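Local coordinates for protein post-proline cleaving enzyme (Rickettsia typhi, PDB 4HVT) that probably acts as a serine-type oligopeptidase that cleaves peptides on the carboxyl side of proline, at residues M156-W161 with F173-N178; I198-V203 with Y219-G224. All blocks are in the same frame, centred on the assembly; numbering follows the deposited sequence. Where two conformers were deposited one is given.

Contact 1: M156-W161 with F173-N178; sequences MFFREW and FEPITN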
loop_
_atom_site.group_PDB
_atom_site.type_symbol
_atom_site.label_atom_id
_atom_site.label_comp_id
_atom_site.label_asym_id
_atom_site.label_seq_id
_atom_site.Cartn_x
_atom_site.Cartn_y
_atom_site.Cartn_z
ATOM N N MET A 156 5.822 4.545 -14.856
ATOM C CA MET A 156 6.665 3.363 -14.986
ATOM C C MET A 156 6.659 2.819 -16.429
ATOM O O MET A 156 5.884 3.285 -17.286
ATOM C CB MET A 156 6.250 2.304 -13.993
ATOM C CG MET A 156 4.797 1.889 -14.040
ATOM S SD MET A 156 4.409 0.633 -12.742
ATOM C CE MET A 156 4.815 1.400 -11.265
ATOM N N PHE A 157 7.566 1.886 -16.670
ATOM C CA PHE A 157 7.767 1.255 -17.980
ATOM C C PHE A 157 8.116 -0.206 -17.697
ATOM O O PHE A 157 7.901 -0.689 -16.582
ATOM C CB PHE A 157 8.858 1.975 -18.790
ATOM C CG PHE A 157 10.143 2.091 -18.097
ATOM C CD1 PHE A 157 10.338 3.044 -17.111
ATOM C CD2 PHE A 157 11.192 1.216 -18.396
ATOM C CE1 PHE A 157 11.536 3.138 -16.451
ATOM C CE2 PHE A 157 12.406 1.335 -17.749
ATOM C CZ PHE A 157 12.561 2.284 -16.773
ATOM N N PHE A 158 8.548 -0.938 -18.711
ATOM C CA PHE A 158 8.914 -2.336 -18.508
ATOM C C PHE A 158 9.886 -2.710 -19.580
ATOM O O PHE A 158 10.015 -2.017 -20.574
ATOM C CB PHE A 158 7.704 -3.260 -18.580
ATOM C CG PHE A 158 6.859 -3.027 -19.812
ATOM C CD1 PHE A 158 7.119 -3.741 -20.979
ATOM C CD2 PHE A 158 5.804 -2.189 -19.745
ATOM C CE1 PHE A 158 6.354 -3.501 -22.118
ATOM C CE2 PHE A 158 5.034 -1.942 -20.876
ATOM C CZ PHE A 158 5.298 -2.636 -22.053
ATOM N N ARG A 159 10.575 -3.836 -19.386
ATOM C CA ARG A 159 11.434 -4.392 -20.394
ATOM C C ARG A 159 11.303 -5.899 -20.361
ATOM O O ARG A 159 11.276 -6.512 -19.271
ATOM C CB ARG A 159 12.897 -4.057 -20.139
ATOM C CG ARG A 159 13.234 -2.607 -20.207
ATOM C CD ARG A 159 14.711 -2.439 -19.901
ATOM N NE ARG A 159 15.566 -3.021 -20.921
ATOM C CZ ARG A 159 16.898 -2.999 -20.869
ATOM N NH1 ARG A 159 17.523 -2.477 -19.814
ATOM N NH2 ARG A 159 17.605 -3.530 -21.841
ATOM N N GLU A 160 11.241 -6.515 -21.523
ATOM C CA GLU A 160 11.164 -7.984 -21.608
ATOM C C GLU A 160 12.515 -8.643 -21.343
ATOM O O GLU A 160 13.543 -8.145 -21.770
ATOM C CB GLU A 160 10.695 -8.372 -23.009
ATOM C CG GLU A 160 10.261 -9.827 -23.127
ATOM C CD GLU A 160 9.902 -10.235 -24.531
ATOM O OE1 GLU A 160 9.943 -9.398 -25.466
ATOM O OE2 GLU A 160 9.549 -11.410 -24.707
ATOM N N TRP A 161 12.505 -9.755 -20.632
ATOM C CA TRP A 161 13.708 -10.349 -20.092
ATOM C C TRP A 161 13.609 -11.867 -20.211
ATOM O O TRP A 161 12.531 -12.423 -20.129
ATOM C CB TRP A 161 13.869 -9.899 -18.628
ATOM C CG TRP A 161 15.107 -10.421 -17.931
ATOM C CD1 TRP A 161 16.303 -9.777 -17.808
ATOM C CD2 TRP A 161 15.201 -11.601 -17.133
ATOM N NE1 TRP A 161 17.168 -10.531 -17.046
ATOM C CE2 TRP A 161 16.511 -11.640 -16.598
ATOM C CE3 TRP A 161 14.322 -12.625 -16.832
ATOM C CZ2 TRP A 161 16.966 -12.688 -15.778
ATOM C CZ3 TRP A 161 14.770 -13.699 -16.031
ATOM C CH2 TRP A 161 16.074 -13.691 -15.497
ATOM N N PHE A 173 9.713 -6.613 -26.013
ATOM C CA PHE A 173 8.711 -5.662 -25.525
ATOM C C PHE A 173 9.273 -4.652 -24.516
ATOM O O PHE A 173 9.747 -5.041 -23.433
ATOM C CB PHE A 173 7.510 -6.387 -24.931
ATOM C CG PHE A 173 6.649 -7.072 -25.958
ATOM C CD1 PHE A 173 5.831 -6.327 -26.810
ATOM C CD2 PHE A 173 6.588 -8.458 -26.019
ATOM C CE1 PHE A 173 5.059 -6.959 -27.712
ATOM C CE2 PHE A 173 5.771 -9.112 -26.957
ATOM C CZ PHE A 173 5.000 -8.351 -27.769
ATOM N N GLU A 174 9.170 -3.376 -24.875
ATOM C CA GLU A 174 9.670 -2.237 -24.069
ATOM C C GLU A 174 9.019 -1.038 -24.745
ATOM O O GLU A 174 9.106 -0.951 -25.987
ATOM C CB GLU A 174 11.169 -2.159 -24.204
ATOM C CG GLU A 174 11.758 -0.952 -23.505
ATOM C CD GLU A 174 13.232 -0.749 -23.793
ATOM O OE1 GLU A 174 13.740 -1.267 -24.807
ATOM O OE2 GLU A 174 13.880 -0.020 -22.993
ATOM N N PRO A 175 8.370 -0.151 -23.977
ATOM C CA PRO A 175 7.574 0.864 -24.634
ATOM C C PRO A 175 8.396 2.054 -25.129
ATOM O O PRO A 175 8.398 3.086 -24.508
ATOM C CB PRO A 175 6.581 1.270 -23.564
ATOM C CG PRO A 175 7.327 1.098 -22.285
ATOM C CD PRO A 175 8.176 -0.129 -22.527
ATOM N N ILE A 176 9.010 1.894 -26.274
ATOM C CA ILE A 176 9.839 2.905 -26.899
ATOM C C ILE A 176 9.324 3.240 -28.289
ATOM O O ILE A 176 8.821 2.372 -29.016
ATOM C CB ILE A 176 11.319 2.485 -26.978
ATOM C CG1 ILE A 176 11.535 1.173 -27.731
ATOM C CG2 ILE A 176 11.857 2.276 -25.574
ATOM C CD1 ILE A 176 12.975 0.952 -28.182
ATOM N N THR A 177 9.439 4.501 -28.671
ATOM C CA THR A 177 9.042 4.886 -29.997
ATOM C C THR A 177 10.049 4.517 -31.088
ATOM O O THR A 177 11.136 4.041 -30.818
ATOM C CB THR A 177 8.825 6.408 -30.073
ATOM O OG1 THR A 177 10.090 7.067 -30.097
ATOM C CG2 THR A 177 7.964 6.936 -28.920
ATOM N N ASN A 178 9.711 4.840 -32.346
ATOM C CA ASN A 178 10.643 4.610 -33.443
ATOM C C ASN A 178 11.916 5.517 -33.440
ATOM O O ASN A 178 12.833 5.283 -34.236
ATOM C CB ASN A 178 9.910 4.608 -34.813
ATOM C CG ASN A 178 9.244 5.933 -35.113
ATOM O OD1 ASN A 178 9.629 6.922 -34.551
ATOM N ND2 ASN A 178 8.218 5.935 -35.963
HETATM O O HOH W 1 14.896 -3.677 -23.742
#

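Contact 2: I198-V203 with Y219-G224; sequences IIFNLV and YIWKRG. With EDO (1,2-ethanediol), chain B.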
loop_
_atom_site.group_PDB
_atom_site.type_symbol
_atom_site.label_atom_id
_atom_site.label_comp_id
_atom_site.label_asym_id
_atom_site.label_seq_id
_atom_site.Cartn_x
_atom_site.Cartn_y
_atom_site.Cartn_z
ATOM N N ILE A 198 1.080 -8.577 -26.155
ATOM C CA ILE A 198 0.712 -8.050 -24.829
ATOM C C ILE A 198 -0.411 -7.021 -24.935
ATOM O O ILE A 198 -0.671 -6.432 -26.013
ATOM C CB ILE A 198 1.953 -7.430 -24.079
ATOM C CG1 ILE A 198 2.476 -6.182 -24.807
ATOM C CG2 ILE A 198 3.066 -8.471 -23.968
ATOM C CD1 ILE A 198 3.470 -5.313 -24.042
ATOM N N ILE A 199 -1.078 -6.797 -23.816
ATOM C CA ILE A 199 -2.003 -5.690 -23.696
ATOM C C ILE A 199 -1.542 -4.810 -22.525
ATOM O O ILE A 199 -1.054 -5.277 -21.511
ATOM C CB ILE A 199 -3.456 -6.220 -23.522
ATOM C CG1 ILE A 199 -4.438 -5.072 -23.471
ATOM C CG2 ILE A 199 -3.631 -7.087 -22.279
ATOM C CD1 ILE A 199 -5.870 -5.563 -23.511
ATOM N N PHE A 200 -1.702 -3.505 -22.636
ATOM C CA PHE A 200 -1.268 -2.616 -21.559
ATOM C C PHE A 200 -1.915 -1.243 -21.646
ATOM O O PHE A 200 -2.381 -0.848 -22.716
ATOM C CB PHE A 200 0.259 -2.543 -21.442
ATOM C CG PHE A 200 1.014 -1.921 -22.574
ATOM C CD1 PHE A 200 0.949 -2.388 -23.900
ATOM C CD2 PHE A 200 1.955 -0.916 -22.299
ATOM C CE1 PHE A 200 1.706 -1.807 -24.936
ATOM C CE2 PHE A 200 2.769 -0.399 -23.304
ATOM C CZ PHE A 200 2.619 -0.792 -24.623
ATOM N N ASN A 201 -1.875 -0.535 -20.504
ATOM C CA ASN A 201 -2.399 0.818 -20.357
ATOM C C ASN A 201 -1.284 1.808 -20.698
ATOM O O ASN A 201 -0.681 2.429 -19.821
ATOM C CB ASN A 201 -3.048 1.024 -18.978
ATOM C CG ASN A 201 -2.140 0.698 -17.805
ATOM O OD1 ASN A 201 -1.360 -0.261 -17.851
ATOM N ND2 ASN A 201 -2.237 1.514 -16.763
ATOM N N LEU A 202 -1.043 1.916 -22.015
ATOM C CA LEU A 202 -0.018 2.701 -22.672
ATOM C C LEU A 202 -0.426 4.165 -22.888
ATOM O O LEU A 202 -1.484 4.451 -23.457
ATOM C CB LEU A 202 0.312 2.092 -24.060
ATOM C CG LEU A 202 1.197 2.909 -24.995
ATOM C CD1 LEU A 202 2.574 3.154 -24.480
ATOM C CD2 LEU A 202 1.314 2.199 -26.334
ATOM N N VAL A 203 0.451 5.097 -22.522
ATOM C CA VAL A 203 0.273 6.510 -22.888
ATOM C C VAL A 203 1.105 6.755 -24.122
ATOM O O VAL A 203 2.308 7.024 -24.045
ATOM C CB VAL A 203 0.688 7.447 -21.744
ATOM C CG1 VAL A 203 0.443 8.908 -22.107
ATOM C CG2 VAL A 203 -0.101 7.103 -20.491
ATOM N N TYR A 219 -3.939 -0.619 -25.151
ATOM C CA TYR A 219 -3.385 -1.013 -26.451
ATOM C C TYR A 219 -2.971 -2.486 -26.428
ATOM O O TYR A 219 -2.496 -3.034 -25.394
ATOM C CB TYR A 219 -2.158 -0.192 -26.787
ATOM C CG TYR A 219 -2.416 1.237 -27.260
ATOM C CD1 TYR A 219 -2.702 2.305 -26.357
ATOM C CD2 TYR A 219 -2.374 1.545 -28.593
ATOM C CE1 TYR A 219 -2.916 3.578 -26.806
ATOM C CE2 TYR A 219 -2.602 2.865 -29.059
ATOM C CZ TYR A 219 -2.868 3.865 -28.192
ATOM O OH TYR A 219 -3.074 5.150 -28.725
ATOM N N ILE A 220 -3.141 -3.123 -27.586
ATOM C CA ILE A 220 -2.613 -4.472 -27.819
ATOM C C ILE A 220 -1.428 -4.343 -28.791
ATOM O O ILE A 220 -1.481 -3.597 -29.786
ATOM C CB ILE A 220 -3.735 -5.436 -28.315
ATOM C CG1 ILE A 220 -3.276 -6.869 -28.402
ATOM C CG2 ILE A 220 -4.296 -4.976 -29.632
ATOM C CD1 ILE A 220 -4.438 -7.880 -28.551
ATOM N N TRP A 221 -0.359 -5.097 -28.530
ATOM C CA TRP A 221 0.911 -4.903 -29.225
ATOM C C TRP A 221 1.536 -6.247 -29.540
ATOM O O TRP A 221 1.696 -7.112 -28.630
ATOM C CB TRP A 221 1.836 -4.042 -28.372
ATOM C CG TRP A 221 3.058 -3.511 -29.071
ATOM C CD1 TRP A 221 3.235 -3.315 -30.416
ATOM C CD2 TRP A 221 4.234 -3.002 -28.431
ATOM N NE1 TRP A 221 4.481 -2.816 -30.652
ATOM C CE2 TRP A 221 5.118 -2.613 -29.445
ATOM C CE3 TRP A 221 4.630 -2.878 -27.105
ATOM C CZ2 TRP A 221 6.372 -2.042 -29.176
ATOM C CZ3 TRP A 221 5.914 -2.371 -26.836
ATOM C CH2 TRP A 221 6.757 -1.968 -27.882
ATOM N N LYS A 222 1.891 -6.422 -30.810
ATOM C CA LYS A 222 2.449 -7.634 -31.394
ATOM C C LYS A 222 3.948 -7.543 -31.524
ATOM O O LYS A 222 4.526 -6.495 -31.875
ATOM C CB LYS A 222 1.844 -7.881 -32.803
ATOM C CG LYS A 222 0.342 -8.108 -32.842
ATOM C CD LYS A 222 -0.193 -8.033 -34.292
ATOM C CE LYS A 222 0.345 -9.092 -35.212
ATOM N NZ LYS A 222 -0.133 -10.382 -34.675
ATOM N N ARG A 223 4.583 -8.657 -31.240
ATOM C CA ARG A 223 6.014 -8.795 -31.376
ATOM C C ARG A 223 6.452 -8.461 -32.782
ATOM O O ARG A 223 5.789 -8.832 -33.772
ATOM C CB ARG A 223 6.498 -10.201 -30.954
ATOM C CG ARG A 223 7.994 -10.328 -30.911
ATOM C CD ARG A 223 8.479 -11.695 -30.414
ATOM N NE ARG A 223 7.984 -12.072 -29.102
ATOM C CZ ARG A 223 8.441 -11.599 -27.950
ATOM N NH1 ARG A 223 9.444 -10.725 -27.922
ATOM N NH2 ARG A 223 7.892 -12.008 -26.832
ATOM N N GLY A 224 7.533 -7.689 -32.858
ATOM C CA GLY A 224 8.186 -7.321 -34.083
ATOM C C GLY A 224 7.715 -6.022 -34.681
ATOM O O GLY A 224 8.348 -5.542 -35.616
HETATM C C1 EDO B . 8.583 -6.240 -29.391
HETATM O O1 EDO B . 9.065 -7.095 -30.450
HETATM C C2 EDO B . 7.440 -5.387 -29.948
HETATM O O2 EDO B . 8.040 -4.486 -30.890
#

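Contact 1: M156-W161 with F173-N178
Pro175 sits squarely on the ring of Phe158. Its CD lies 3.8 Å from the ring centroid of Phe158 and only 9° off the ring normal, a CH-pi contact over the middle of the face. The carbonyl O of Phe173 comes to the edge of the same ring, 3.8 Å from Phe158 CD1. Pro175 CG also rests on Phe157 CB, and Pro175 is the centre of an inverse gamma turn.

Next to this apolar part, Glu160 holds the backbone of Phe173 at two points. Glu160 N donates to Phe173 O at 2.8 Å. Phe173 N gives a straighter bond to Glu160 OE1, also 2.8 Å, meeting the anti side of the carboxylate. Glu160 CG is anti to the backbone N (chi1 -166°), and the extended chain carries the carboxylate to this N-H. The other oxygen, OE2, is salt-bridged to Arg143. Segment 156-161 is strand in a blade of the family's beta-propeller domain; segment 173-178 is loop between two short strands that pair with that same strand. Phe158 O is buried without a polar partner. Pro175 CD lies 3.3 Å from it, and Glu174 CA makes a CA-H...O contact with it.

The partly exposed side is looser. Arg159 and Glu174 run side by side, their guanidinium and carboxylate planes 15° apart. Glu174 OE2 lies well out of the guanidinium plane, and no N-H points at it. Arg159 NE stays 4.0 Å from Glu174 OE2, opposite charges near each other but beyond a salt bridge. A water accepts from Arg159 NE and donates weakly to Glu174 OE1.

Contact 2: I198-V203 with Y219-G224
Phe200 O receives the N-H of Tyr219 at 2.9 Å, in a nearly straight bond of 173°. Leu202 N reaches the same oxygen through a weak bond, and Asn201, between Phe200 and Leu202, is the centre of an inverse gamma turn. Tyr219 O takes Phe200 N in return. Ile198 and Trp221 form the second hydrogen-bonded pair, Trp221 N meeting Ile198 O at 2.9 Å. Ile199 and Ile220, between the two pairs, are a non-hydrogen-bonded pair, with CA atoms 4.3 Å apart. Their side chains lie on the other face of the sheet from the aromatic ones.

On the aromatic face, Phe200 CE1 touches Trp221 CE3 at 3.8 Å. The two rings meet rim to rim, with planes 25° apart. Ile198 lies beside Trp221, its CD1 near CE3. Past the turn, Leu202 reaches back to Tyr219. Leu202 CD2 lies over one face of the tyrosine ring, toward its rim and 4.2 Å from the ring centroid. Leu202 CB packs on Tyr219 CD1 and also lies over a face of the Phe200 ring. The tyrosine hydroxyl is hydrogen-bonded to Glu208.

C2 of a 1,2-ethanediol, probably from the crystallisation liquor, lies over one face of the Trp221 ring, toward its rim. The diol's O1 accepts from Gly224 N at 2.9 Å, and the molecule is also hydrogen-bonded to Asn171 O and Glu225 O. Trp221 NE1 is hydrogen-bonded to Glu225 O. The paired strands are the middle two of a four-stranded antiparallel sheet, the blade architecture of the beta-propeller in prolyl oligopeptidases.

Overall arrangement
Contact 1 closes before contact 2 opens along the chain. Their centres are about 10 Å apart, and both lie in the N-terminal beta-propeller domain. Contact 1 belongs to the sheet built on strand 155-162. Contact 2 joins strands 197-200 and 217-222 in the following sheet. The two meet directly: Glu160 OE2 and Arg223 NH2 form a 2.8 Å salt bridge. The rings of Phe158 and Phe200, and of Phe173 and Trp221, pack edge-to-face. The contacts therefore join successive blades by charge and aromatic packing. The presumed serine protease triad, Ser566, Asp649 and His682, belongs to the later alpha/beta-hydrolase part of the chain.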